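PDB 2OX4: putative mandelate racemase, which probably acts as a magnesium-dependent dehydratase or racemase of the enolase superfamily, its exact substrate not being established. Local coordinates for residues L183-V196 with H219-I232. Numbering follows the deposited sequence.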
loop_
_atom_site.group_PDB
_atom_site.type_symbol
_atom_site.label_atom_id
_atom_site.label_comp_id
_atom_site.label_asym_id
_atom_site.label_seq_id
_atom_site.Cartn_x
_atom_site.Cartn_y
_atom_site.Cartn_z
ATOM N N LEU C 183 -32.108 -1.038 10.562
ATOM C CA LEU C 183 -31.628 -1.088 9.198
ATOM C C LEU C 183 -30.132 -1.410 9.091
ATOM O O LEU C 183 -29.561 -1.247 8.020
ATOM C CB LEU C 183 -31.962 0.217 8.456
ATOM C CG LEU C 183 -33.451 0.540 8.223
ATOM C CD1 LEU C 183 -33.671 1.956 7.709
ATOM C CD2 LEU C 183 -34.052 -0.485 7.266
ATOM N N GLU C 184 -29.537 -1.894 10.180
ATOM C CA GLU C 184 -28.116 -2.305 10.169
ATOM C C GLU C 184 -27.977 -3.813 9.934
ATOM O O GLU C 184 -28.811 -4.599 10.403
ATOM C CB GLU C 184 -27.420 -1.851 11.463
ATOM C CG GLU C 184 -27.542 -0.329 11.666
ATOM C CD GLU C 184 -27.095 0.176 13.023
ATOM O OE1 GLU C 184 -27.036 1.415 13.197
ATOM O OE2 GLU C 184 -26.806 -0.639 13.919
ATOM N N GLY C 185 -26.960 -4.207 9.165
ATOM C CA GLY C 185 -26.720 -5.621 8.837
ATOM C C GLY C 185 -27.649 -6.122 7.739
ATOM O O GLY C 185 -28.456 -5.354 7.209
ATOM N N PRO C 186 -27.536 -7.404 7.371
ATOM C CA PRO C 186 -28.358 -7.889 6.265
ATOM C C PRO C 186 -29.855 -7.679 6.520
ATOM O O PRO C 186 -30.342 -7.899 7.638
ATOM C CB PRO C 186 -28.016 -9.384 6.190
ATOM C CG PRO C 186 -26.640 -9.476 6.783
ATOM C CD PRO C 186 -26.631 -8.451 7.890
ATOM N N LEU C 187 -30.559 -7.238 5.486
ATOM C CA LEU C 187 -31.949 -6.790 5.633
ATOM C C LEU C 187 -32.933 -7.900 5.237
ATOM O O LEU C 187 -32.625 -8.713 4.364
ATOM C CB LEU C 187 -32.192 -5.557 4.749
ATOM C CG LEU C 187 -31.489 -4.243 5.096
ATOM C CD1 LEU C 187 -31.875 -3.142 4.103
ATOM C CD2 LEU C 187 -31.790 -3.810 6.519
ATOM N N PRO C 188 -34.138 -7.908 5.855
ATOM C CA PRO C 188 -35.203 -8.803 5.379
ATOM C C PRO C 188 -35.643 -8.494 3.953
ATOM O O PRO C 188 -35.589 -7.340 3.511
ATOM C CB PRO C 188 -36.352 -8.546 6.360
ATOM C CG PRO C 188 -35.730 -7.883 7.541
ATOM C CD PRO C 188 -34.573 -7.105 7.011
ATOM N N SER C 189 -36.081 -9.527 3.239
ATOM C CA SER C 189 -36.604 -9.360 1.889
ATOM C C SER C 189 -37.717 -8.308 1.841
ATOM O O SER C 189 -37.743 -7.489 0.920
ATOM C CB SER C 189 -37.087 -10.707 1.324
ATOM O OG SER C 189 -37.891 -10.533 0.167
ATOM N N GLU C 190 -38.609 -8.317 2.830
ATOM C CA GLU C 190 -39.748 -7.382 2.846
ATOM C C GLU C 190 -39.318 -5.916 2.949
ATOM O O GLU C 190 -39.954 -5.038 2.364
ATOM C CB GLU C 190 -40.746 -7.733 3.959
ATOM C CG GLU C 190 -42.143 -7.096 3.805
ATOM C CD GLU C 190 -42.872 -7.523 2.531
ATOM O OE1 GLU C 190 -42.678 -8.667 2.070
ATOM O OE2 GLU C 190 -43.654 -6.712 1.988
ATOM N N THR C 191 -38.225 -5.663 3.669
ATOM C CA THR C 191 -37.676 -4.307 3.798
ATOM C C THR C 191 -37.124 -3.807 2.472
ATOM O O THR C 191 -37.386 -2.672 2.061
ATOM C CB THR C 191 -36.594 -4.245 4.879
ATOM O OG1 THR C 191 -37.172 -4.645 6.124
ATOM C CG2 THR C 191 -36.029 -2.819 5.018
ATOM N N ILE C 192 -36.362 -4.666 1.804
ATOM C CA ILE C 192 -35.917 -4.395 0.443
ATOM C C ILE C 192 -37.110 -4.082 -0.473
ATOM O O ILE C 192 -37.085 -3.107 -1.227
ATOM C CB ILE C 192 -35.062 -5.563 -0.111
ATOM C CG1 ILE C 192 -33.836 -5.826 0.787
ATOM C CG2 ILE C 192 -34.656 -5.313 -1.558
ATOM C CD1 ILE C 192 -32.792 -4.684 0.802
ATOM N N LYS C 193 -38.166 -4.890 -0.368
ATOM C CA LYS C 193 -39.369 -4.699 -1.190
ATOM C C LYS C 193 -40.028 -3.341 -0.944
ATOM O O LYS C 193 -40.410 -2.668 -1.900
ATOM C CB LYS C 193 -40.371 -5.837 -0.959
ATOM C CG LYS C 193 -41.613 -5.768 -1.853
ATOM C CD LYS C 193 -41.949 -7.117 -2.477
ATOM C CE LYS C 193 -43.087 -7.805 -1.744
ATOM N NZ LYS C 193 -42.587 -8.629 -0.610
ATOM N N ILE C 194 -40.160 -2.955 0.323
ATOM C CA ILE C 194 -40.728 -1.649 0.706
ATOM C C ILE C 194 -39.942 -0.494 0.055
ATOM O O ILE C 194 -40.530 0.419 -0.537
ATOM C CB ILE C 194 -40.784 -1.480 2.241
ATOM C CG1 ILE C 194 -41.920 -2.324 2.840
ATOM C CG2 ILE C 194 -41.009 -0.032 2.635
ATOM C CD1 ILE C 194 -41.829 -2.499 4.350
ATOM N N GLY C 195 -38.613 -0.557 0.137
ATOM C CA GLY C 195 -37.773 0.451 -0.495
ATOM C C GLY C 195 -37.893 0.457 -2.011
ATOM O O GLY C 195 -38.073 1.513 -2.608
ATOM N N VAL C 196 -37.796 -0.719 -2.624
ATOM C CA VAL C 196 -37.904 -0.861 -4.074
ATOM C C VAL C 196 -39.261 -0.355 -4.588
ATOM O O VAL C 196 -39.308 0.376 -5.581
ATOM C CB VAL C 196 -37.687 -2.318 -4.542
ATOM C CG1 VAL C 196 -38.094 -2.489 -6.000
ATOM C CG2 VAL C 196 -36.216 -2.726 -4.380
ATOM N N HIS C 219 -28.902 5.480 8.554
ATOM C CA HIS C 219 -29.627 4.414 9.263
ATOM C C HIS C 219 -29.109 3.027 8.900
ATOM O O HIS C 219 -29.190 2.084 9.696
ATOM C CB HIS C 219 -31.118 4.475 8.913
ATOM C CG HIS C 219 -31.810 5.699 9.419
ATOM N ND1 HIS C 219 -32.878 6.272 8.761
ATOM C CD2 HIS C 219 -31.597 6.450 10.526
ATOM C CE1 HIS C 219 -33.293 7.327 9.440
ATOM N NE2 HIS C 219 -32.527 7.463 10.510
ATOM N N THR C 220 -28.619 2.905 7.672
ATOM C CA THR C 220 -28.042 1.662 7.182
ATOM C C THR C 220 -26.561 1.597 7.587
ATOM O O THR C 220 -26.015 2.555 8.141
ATOM C CB THR C 220 -28.176 1.560 5.641
ATOM O OG1 THR C 220 -27.766 2.796 5.030
ATOM C CG2 THR C 220 -29.646 1.256 5.250
ATOM N N ASP C 221 -25.929 0.459 7.333
ATOM C CA ASP C 221 -24.471 0.371 7.353
ATOM C C ASP C 221 -23.990 -0.145 6.004
ATOM O O ASP C 221 -24.798 -0.288 5.104
ATOM C CB ASP C 221 -23.987 -0.494 8.522
ATOM C CG ASP C 221 -24.471 -1.954 8.458
ATOM O OD1 ASP C 221 -24.845 -2.463 7.372
ATOM O OD2 ASP C 221 -24.449 -2.615 9.525
ATOM N N LEU C 222 -22.695 -0.415 5.881
ATOM C CA LEU C 222 -22.130 -0.897 4.626
ATOM C C LEU C 222 -22.952 -2.047 4.053
ATOM O O LEU C 222 -23.344 -2.022 2.886
ATOM C CB LEU C 222 -20.678 -1.337 4.826
ATOM C CG LEU C 222 -19.992 -1.979 3.619
ATOM C CD1 LEU C 222 -18.487 -1.769 3.681
ATOM C CD2 LEU C 222 -20.328 -3.461 3.536
ATOM N N VAL C 223 -23.208 -3.053 4.881
ATOM C CA VAL C 223 -23.792 -4.314 4.410
ATOM C C VAL C 223 -25.218 -4.090 3.872
ATOM O O VAL C 223 -25.558 -4.511 2.750
ATOM C CB VAL C 223 -23.785 -5.372 5.542
ATOM C CG1 VAL C 223 -24.448 -6.651 5.071
ATOM C CG2 VAL C 223 -22.323 -5.645 6.002
ATOM N N SER C 224 -26.040 -3.412 4.655
ATOM C CA SER C 224 -27.396 -3.126 4.186
ATOM C C SER C 224 -27.419 -2.133 3.025
ATOM O O SER C 224 -28.246 -2.259 2.147
ATOM C CB SER C 224 -28.292 -2.659 5.326
ATOM O OG SER C 224 -27.720 -1.593 6.057
ATOM N N ALA C 225 -26.503 -1.159 3.019
ATOM C CA ALA C 225 -26.404 -0.208 1.903
ATOM C C ALA C 225 -26.122 -0.891 0.571
ATOM O O ALA C 225 -26.745 -0.574 -0.436
ATOM C CB ALA C 225 -25.338 0.843 2.179
ATOM N N ILE C 226 -25.189 -1.840 0.571
ATOM C CA ILE C 226 -24.820 -2.571 -0.638
ATOM C C ILE C 226 -26.010 -3.405 -1.104
ATOM O O ILE C 226 -26.329 -3.435 -2.289
ATOM C CB ILE C 226 -23.590 -3.487 -0.392
ATOM C CG1 ILE C 226 -22.308 -2.649 -0.204
ATOM C CG2 ILE C 226 -23.407 -4.521 -1.513
ATOM C CD1 ILE C 226 -21.138 -3.482 0.353
ATOM N N GLN C 227 -26.671 -4.051 -0.154
ATOM C CA GLN C 227 -27.804 -4.927 -0.447
ATOM C C GLN C 227 -28.938 -4.145 -1.105
ATOM O O GLN C 227 -29.520 -4.601 -2.102
ATOM C CB GLN C 227 -28.287 -5.583 0.842
ATOM C CG GLN C 227 -29.358 -6.649 0.630
ATOM C CD GLN C 227 -29.910 -7.157 1.934
ATOM O OE1 GLN C 227 -29.360 -6.873 3.004
ATOM N NE2 GLN C 227 -30.981 -7.945 1.860
ATOM N N PHE C 228 -29.240 -2.975 -0.556
ATOM C CA PHE C 228 -30.273 -2.119 -1.123
ATOM C C PHE C 228 -29.885 -1.504 -2.468
ATOM O O PHE C 228 -30.724 -1.430 -3.371
ATOM C CB PHE C 228 -30.708 -1.028 -0.141
ATOM C CG PHE C 228 -31.961 -0.320 -0.562
ATOM C CD1 PHE C 228 -33.095 -1.053 -0.911
ATOM C CD2 PHE C 228 -32.003 1.068 -0.625
ATOM C CE1 PHE C 228 -34.263 -0.405 -1.311
ATOM C CE2 PHE C 228 -33.168 1.732 -1.019
ATOM C CZ PHE C 228 -34.296 0.988 -1.362
ATOM N N ALA C 229 -28.626 -1.075 -2.615
ATOM C CA ALA C 229 -28.151 -0.546 -3.913
ATOM C C ALA C 229 -28.372 -1.523 -5.072
ATOM O O ALA C 229 -28.798 -1.119 -6.159
ATOM C CB ALA C 229 -26.665 -0.154 -3.839
ATOM N N LYS C 230 -28.084 -2.798 -4.834
ATOM C CA LYS C 230 -28.309 -3.833 -5.837
ATOM C C LYS C 230 -29.760 -3.857 -6.306
ATOM O O LYS C 230 -30.039 -4.032 -7.493
ATOM C CB LYS C 230 -27.912 -5.205 -5.290
ATOM C CG LYS C 230 -26.420 -5.365 -5.038
ATOM C CD LYS C 230 -26.084 -6.780 -4.596
ATOM C CE LYS C 230 -24.722 -6.840 -3.925
ATOM N NZ LYS C 230 -23.629 -6.422 -4.847
ATOM N N ALA C 231 -30.681 -3.679 -5.365
ATOM C CA ALA C 231 -32.107 -3.782 -5.653
ATOM C C ALA C 231 -32.676 -2.577 -6.400
ATOM O O ALA C 231 -33.694 -2.704 -7.089
ATOM C CB ALA C 231 -32.872 -4.020 -4.374
ATOM N N ILE C 232 -32.028 -1.415 -6.267
ATOM C CA ILE C 232 -32.534 -0.163 -6.873
ATOM C C ILE C 232 -31.711 0.401 -8.029
ATOM O O ILE C 232 -32.104 1.399 -8.633
ATOM C CB ILE C 232 -32.777 0.965 -5.853
ATOM C CG1 ILE C 232 -31.471 1.376 -5.159
ATOM C CG2 ILE C 232 -33.904 0.594 -4.870
ATOM C CD1 ILE C 232 -31.577 2.660 -4.355
HETATM O O HOH W 1 -30.982 1.544 11.784
#
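From Leu183 beside Thr220 to Val196 beside Ile232, the 183-196 segment follows the 219-232 segment, first as a loop and then as a helix whose axis passes 9.9 Å from that of helix 222-232 at a crossing angle of -50°. Gln227 grips the backbone of Leu187 with both ends of its amide: OE1 accepts from Leu187 N at 2.8 Å, in the amide carbonyl plane and on a lone pair, while NE2 donates to Leu187 O at 3.1 Å, tilted from that carbonyl's plane. Its CG lies anti to the backbone N (chi1 -173°) and the chain runs on extended, which carries the amide across to the loop. With an alanine here, both polar atoms of Leu187 are likely to lose these partners, and Ile192 CG1 the amide it lies against. Toward the N-terminal ends of both segments, Ser224 OG donates to Leu183 O (2.7 Å) and accepts from Asp221 N, so the hydroxyl is fixed by two bonds, one given and one received. Asp221 OD1 takes Ser224 N in a capping box at the start of helix 222-232, and OD2 receives Gly185 N from above the carboxylate plane (3.0 Å). Leu187 sets CG against Ser224 CB. Between the helices, Ala231 CB rests against two methyls one turn apart on the facing helix, Ile192 CG2 and Val196 CG2, 3.6 Å from each. The Phe228 ring meets Val196 N at its edge and brings CZ to 3.6 Å from Gly195 CA, where a side chain would collide with the ring; Phe228 also touches Val214 and Tyr240 of the barrel strands. These are consecutive outer helices of the modified TIM barrel, (β/α)7β, of the enolase superfamily, linked through strand 211-215, which ends in the magnesium ligand Glu215.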